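Local coordinates for NRPS (PDB 6NKI), which is an NRPS protein region of the male sterility protein family, with a Rossmann-type fold that holds NADPH dihydro-nicotinamide-adenine-dinucleotide phosphate, at residues H39-D44 with E286-R291; Q212-F217 with H224-V229. All coordinates share one frame; numbering follows the deposited sequence.

In the fold
Near the N terminus, helix 32-43 follows strand 22-27 of the parallel Rossmann sheet. Its end at 39-44 meets 286-291, the end of helix 276-288, so interaction 1 closes a long loop with 241 residues between its segments. Interaction 2 lies nested inside that loop. It joins 212-217 of helix 202-220 to 224-229, with just six intervening residues, and packs the helix on the strand that follows it. The two contacts lie on opposite faces of the sheet, their centres 18 Å apart. Thr227, pointing away from helix 202-220, meets Glu286 through packing of its OG1 against CB, linking the two contacts.

Interaction 1: residues H39-D44 with E286-R291; sequences HQLLVD and ETLHAR
Leu288, in the last turn of helix 276-288, points toward helix 32-43 and meets Leu41 and Asp44 through a single methyl. Its CD1 lies 4.4 Å from Leu41 CD2, a loose apolar touch that Leu41 makes with the far end of its side chain. The same Leu288 CD1 comes 4.4 Å from Asp44 OD2, an oxygen already hydrogen-bonded to the backbone N of Asp46. His289 follows and brings its ring to the other carboxylate oxygen: CE1 is 3.9 Å from Asp44 OD1, which sits at the ring edge close to its plane. The carboxylate itself is turned 55° from that plane. Asp44, just past the end of helix 32-43, reaches this place with CG anti to the backbone N (chi1 -176°). The ring nitrogen NE2 makes a weak hydrogen bond to Asp46 OD2, and the ring also packs on Leu328 of the second subunit. Alongside, Gln40 extends the joining of the two helices, its NE2 bonded to Asp277 O. With Asp44 and Asp46 both beside the imidazole, the local field would probably favour a protonated His289, so the link between the helix ends may be partly electrostatic although Asp44 and His289 form no direct hydrogen bond.

Interaction 2: residues Q212-F217 with H224-V229; sequences QLIGAF and HSLTIV
Aliphatic contacts from Ile214 to Leu226 and Ile228 hold helix 202-220 on strand 226-230. The short segments run nearly antiparallel, at 161°, with their axes 9.9 Å apart. Ile228 brings its CD1 against the branch point of Ile214, reaching CG1 at 3.7 Å and lying near CB and CG2 as well. Ile214 CG2 also meets Leu226 CD1 at 3.6 Å, the two side chains running past one another in opposing senses. With chi1 at 52°, CG of Leu226 is tucked between N and C of its own backbone, and the two methyls divide the work: CD1 goes to Ile214, whereas Leu226 CD2 approaches the edge of the Phe217 ring, in its plane, 3.6 Å from Phe217 CD2.

Aromatic contact is confined to the start of the 224-229 segment. Phe217 CZ lies 3.7 Å from His224 CD2, with the ring planes inclined by 38° and the centroids 5.7 Å apart. Phe217 is stacked further on His221.

Polar bonding lies around this apolar layer: His224 ND1 pairs with the backbone N of Ile161, which helps fix the imidazole with its CD2 carbon toward Phe217. Helix 202-220 and its two flanking strands, 162-166 and 226-230, form a classical beta-alpha-beta crossover. Between helix and strand the contacts are mainly apolar, with one aromatic pair, while hydrogen bonds to the neighbouring strands, such as Thr227 with Leu163 and Ile228 with Val311, hold the strand in the sheet.

Interaction 1: residues H39-D44 with E286-R291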
# COMPACT_ATOMS: atom_id res chain seq x y z
N HIS A 39 -6.73 11.89 11.97
CA HIS A 39 -5.98 10.80 12.62
C HIS A 39 -4.48 10.90 12.36
O HIS A 39 -3.67 10.89 13.30
CB HIS A 39 -6.51 9.48 12.10
CG HIS A 39 -5.87 8.29 12.74
ND1 HIS A 39 -5.79 7.07 12.11
CD2 HIS A 39 -5.33 8.12 13.97
CE1 HIS A 39 -5.19 6.21 12.91
NE2 HIS A 39 -4.90 6.83 14.04
N GLN A 40 -4.09 11.03 11.09
CA GLN A 40 -2.66 10.93 10.81
C GLN A 40 -1.91 12.20 11.16
O GLN A 40 -0.71 12.13 11.46
CB GLN A 40 -2.44 10.54 9.35
CG GLN A 40 -2.92 9.15 9.01
CD GLN A 40 -2.70 8.81 7.55
OE1 GLN A 40 -2.10 9.58 6.81
NE2 GLN A 40 -3.24 7.68 7.12
N LEU A 41 -2.55 13.37 11.12
CA LEU A 41 -1.89 14.57 11.65
C LEU A 41 -1.59 14.41 13.13
O LEU A 41 -0.43 14.50 13.55
CB LEU A 41 -2.76 15.81 11.42
CG LEU A 41 -2.88 16.20 9.96
CD1 LEU A 41 -3.94 17.25 9.82
CD2 LEU A 41 -1.54 16.69 9.44
N LEU A 42 -2.61 14.10 13.93
CA LEU A 42 -2.45 13.92 15.37
C LEU A 42 -1.35 12.92 15.73
O LEU A 42 -0.79 13.01 16.83
CB LEU A 42 -3.79 13.49 15.97
CG LEU A 42 -4.83 14.57 16.30
CD1 LEU A 42 -5.31 15.31 15.08
CD2 LEU A 42 -6.04 13.96 16.97
N VAL A 43 -1.00 11.97 14.86
CA VAL A 43 0.07 11.06 15.27
C VAL A 43 1.45 11.61 14.90
O VAL A 43 2.43 11.32 15.59
CB VAL A 43 -0.14 9.62 14.73
CG1 VAL A 43 -1.49 9.06 15.21
CG2 VAL A 43 0.03 9.52 13.19
N ASP A 44 1.56 12.40 13.83
CA ASP A 44 2.83 13.03 13.52
C ASP A 44 3.31 13.88 14.69
O ASP A 44 2.51 14.49 15.40
CB ASP A 44 2.73 13.89 12.26
CG ASP A 44 4.08 14.50 11.85
OD1 ASP A 44 4.88 13.79 11.19
OD2 ASP A 44 4.38 15.66 12.21
N GLU A 286 2.70 15.68 1.40
CA GLU A 286 2.73 16.78 0.41
C GLU A 286 2.61 18.13 1.12
O GLU A 286 3.29 19.07 0.71
CB GLU A 286 1.64 16.60 -0.63
CG GLU A 286 2.05 15.66 -1.74
CD GLU A 286 3.48 15.87 -2.18
OE1 GLU A 286 3.99 16.97 -1.98
OE2 GLU A 286 4.09 14.92 -2.72
N THR A 287 1.77 18.23 2.15
CA THR A 287 1.62 19.54 2.82
C THR A 287 2.61 19.70 3.97
O THR A 287 2.61 20.77 4.56
CB THR A 287 0.19 19.77 3.31
OG1 THR A 287 0.09 21.12 3.75
CG2 THR A 287 -0.23 18.81 4.40
N LEU A 288 3.41 18.68 4.32
CA LEU A 288 4.31 18.89 5.48
C LEU A 288 5.78 18.62 5.19
O LEU A 288 6.61 19.25 5.84
CB LEU A 288 3.86 18.00 6.63
CG LEU A 288 2.71 18.52 7.47
CD1 LEU A 288 2.67 17.80 8.81
CD2 LEU A 288 2.82 20.01 7.68
N HIS A 289 6.11 17.65 4.34
CA HIS A 289 7.56 17.34 4.19
C HIS A 289 8.03 17.30 2.74
O HIS A 289 9.05 16.66 2.50
CB HIS A 289 7.88 16.02 4.90
CG HIS A 289 7.63 16.03 6.37
ND1 HIS A 289 6.51 15.48 6.92
CD2 HIS A 289 8.36 16.51 7.39
CE1 HIS A 289 6.55 15.62 8.23
NE2 HIS A 289 7.67 16.25 8.54
N ALA A 290 7.32 17.90 1.80
CA ALA A 290 7.84 17.81 0.42
C ALA A 290 8.21 19.20 -0.09
O ALA A 290 7.32 20.07 -0.12
CB ALA A 290 6.82 17.15 -0.47
N ARG A 291 9.46 19.37 -0.52
CA ARG A 291 9.90 20.66 -1.05
C ARG A 291 9.71 21.78 -0.03
O ARG A 291 9.98 21.62 1.16
CB ARG A 291 9.17 20.99 -2.35
CG ARG A 291 9.56 20.10 -3.53
CD ARG A 291 8.76 20.44 -4.77
NE ARG A 291 9.10 19.57 -5.90
CZ ARG A 291 8.47 19.58 -7.07
NH1 ARG A 291 7.45 20.39 -7.27
NH2 ARG A 291 8.86 18.75 -8.03

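Interaction 2: residues Q212-F217 with H224-V229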
# COMPACT_ATOMS: atom_id res chain seq x y z
N GLN A 212 -8.68 25.58 -10.91
CA GLN A 212 -8.18 26.56 -11.87
C GLN A 212 -7.93 27.91 -11.20
O GLN A 212 -7.13 28.72 -11.69
CB GLN A 212 -9.16 26.70 -13.03
CG GLN A 212 -8.68 27.64 -14.08
CD GLN A 212 -7.34 27.22 -14.65
OE1 GLN A 212 -7.09 26.04 -14.88
NE2 GLN A 212 -6.45 28.19 -14.84
N LEU A 213 -8.59 28.16 -10.08
CA LEU A 213 -8.30 29.32 -9.25
C LEU A 213 -6.90 29.23 -8.64
O LEU A 213 -6.16 30.22 -8.62
CB LEU A 213 -9.38 29.43 -8.18
CG LEU A 213 -9.52 30.57 -7.20
CD1 LEU A 213 -10.98 30.63 -6.81
CD2 LEU A 213 -8.68 30.32 -5.98
N ILE A 214 -6.54 28.05 -8.11
CA ILE A 214 -5.22 27.84 -7.48
C ILE A 214 -4.10 28.34 -8.38
O ILE A 214 -3.15 28.99 -7.91
CB ILE A 214 -5.03 26.34 -7.14
CG1 ILE A 214 -5.95 25.85 -6.02
CG2 ILE A 214 -3.60 26.08 -6.70
CD1 ILE A 214 -5.49 26.24 -4.64
N GLY A 215 -4.19 28.05 -9.68
CA GLY A 215 -3.06 28.30 -10.57
C GLY A 215 -2.70 29.77 -10.68
O GLY A 215 -1.52 30.13 -10.64
N ALA A 216 -3.70 30.63 -10.85
CA ALA A 216 -3.42 32.06 -10.94
C ALA A 216 -2.68 32.55 -9.71
O ALA A 216 -1.78 33.39 -9.81
CB ALA A 216 -4.72 32.85 -11.13
N PHE A 217 -3.01 32.01 -8.54
CA PHE A 217 -2.29 32.40 -7.34
C PHE A 217 -0.84 31.92 -7.39
O PHE A 217 0.07 32.68 -7.03
CB PHE A 217 -3.00 31.86 -6.10
CG PHE A 217 -2.36 32.26 -4.79
CD1 PHE A 217 -2.53 33.53 -4.26
CD2 PHE A 217 -1.57 31.35 -4.10
CE1 PHE A 217 -1.93 33.88 -3.06
CE2 PHE A 217 -0.97 31.70 -2.90
CZ PHE A 217 -1.15 32.96 -2.38
N HIS A 224 4.32 30.43 -1.31
CA HIS A 224 3.46 29.47 -0.62
C HIS A 224 3.60 28.13 -1.31
O HIS A 224 3.43 28.04 -2.53
CB HIS A 224 2.01 29.95 -0.63
CG HIS A 224 1.78 31.14 0.24
ND1 HIS A 224 1.67 31.05 1.61
CD2 HIS A 224 1.68 32.46 -0.06
CE1 HIS A 224 1.50 32.26 2.12
NE2 HIS A 224 1.50 33.13 1.12
N SER A 225 3.93 27.10 -0.54
CA SER A 225 3.97 25.75 -1.11
C SER A 225 2.53 25.26 -1.20
O SER A 225 1.85 25.08 -0.18
CB SER A 225 4.81 24.82 -0.25
OG SER A 225 4.13 24.47 0.95
N LEU A 226 2.05 25.05 -2.42
CA LEU A 226 0.65 24.72 -2.63
C LEU A 226 0.53 23.51 -3.55
O LEU A 226 1.26 23.41 -4.55
CB LEU A 226 -0.11 25.95 -3.16
CG LEU A 226 0.43 26.70 -4.38
CD1 LEU A 226 -0.11 26.11 -5.67
CD2 LEU A 226 0.13 28.19 -4.29
N THR A 227 -0.34 22.55 -3.18
CA THR A 227 -0.52 21.32 -3.95
C THR A 227 -1.99 20.92 -4.05
O THR A 227 -2.80 21.19 -3.16
CB THR A 227 0.27 20.14 -3.33
OG1 THR A 227 -0.16 19.91 -1.98
CG2 THR A 227 1.77 20.39 -3.36
N ILE A 228 -2.31 20.23 -5.14
CA ILE A 228 -3.64 19.68 -5.39
C ILE A 228 -3.55 18.16 -5.55
O ILE A 228 -2.67 17.63 -6.24
CB ILE A 228 -4.26 20.35 -6.63
CG1 ILE A 228 -4.54 21.83 -6.31
CG2 ILE A 228 -5.50 19.62 -7.09
CD1 ILE A 228 -4.92 22.63 -7.50
N VAL A 229 -4.48 17.45 -4.90
CA VAL A 229 -4.53 15.99 -4.91
C VAL A 229 -5.93 15.57 -5.37
O VAL A 229 -6.94 15.89 -4.72
CB VAL A 229 -4.20 15.40 -3.52
CG1 VAL A 229 -2.75 15.66 -3.17
CG2 VAL A 229 -5.06 16.04 -2.44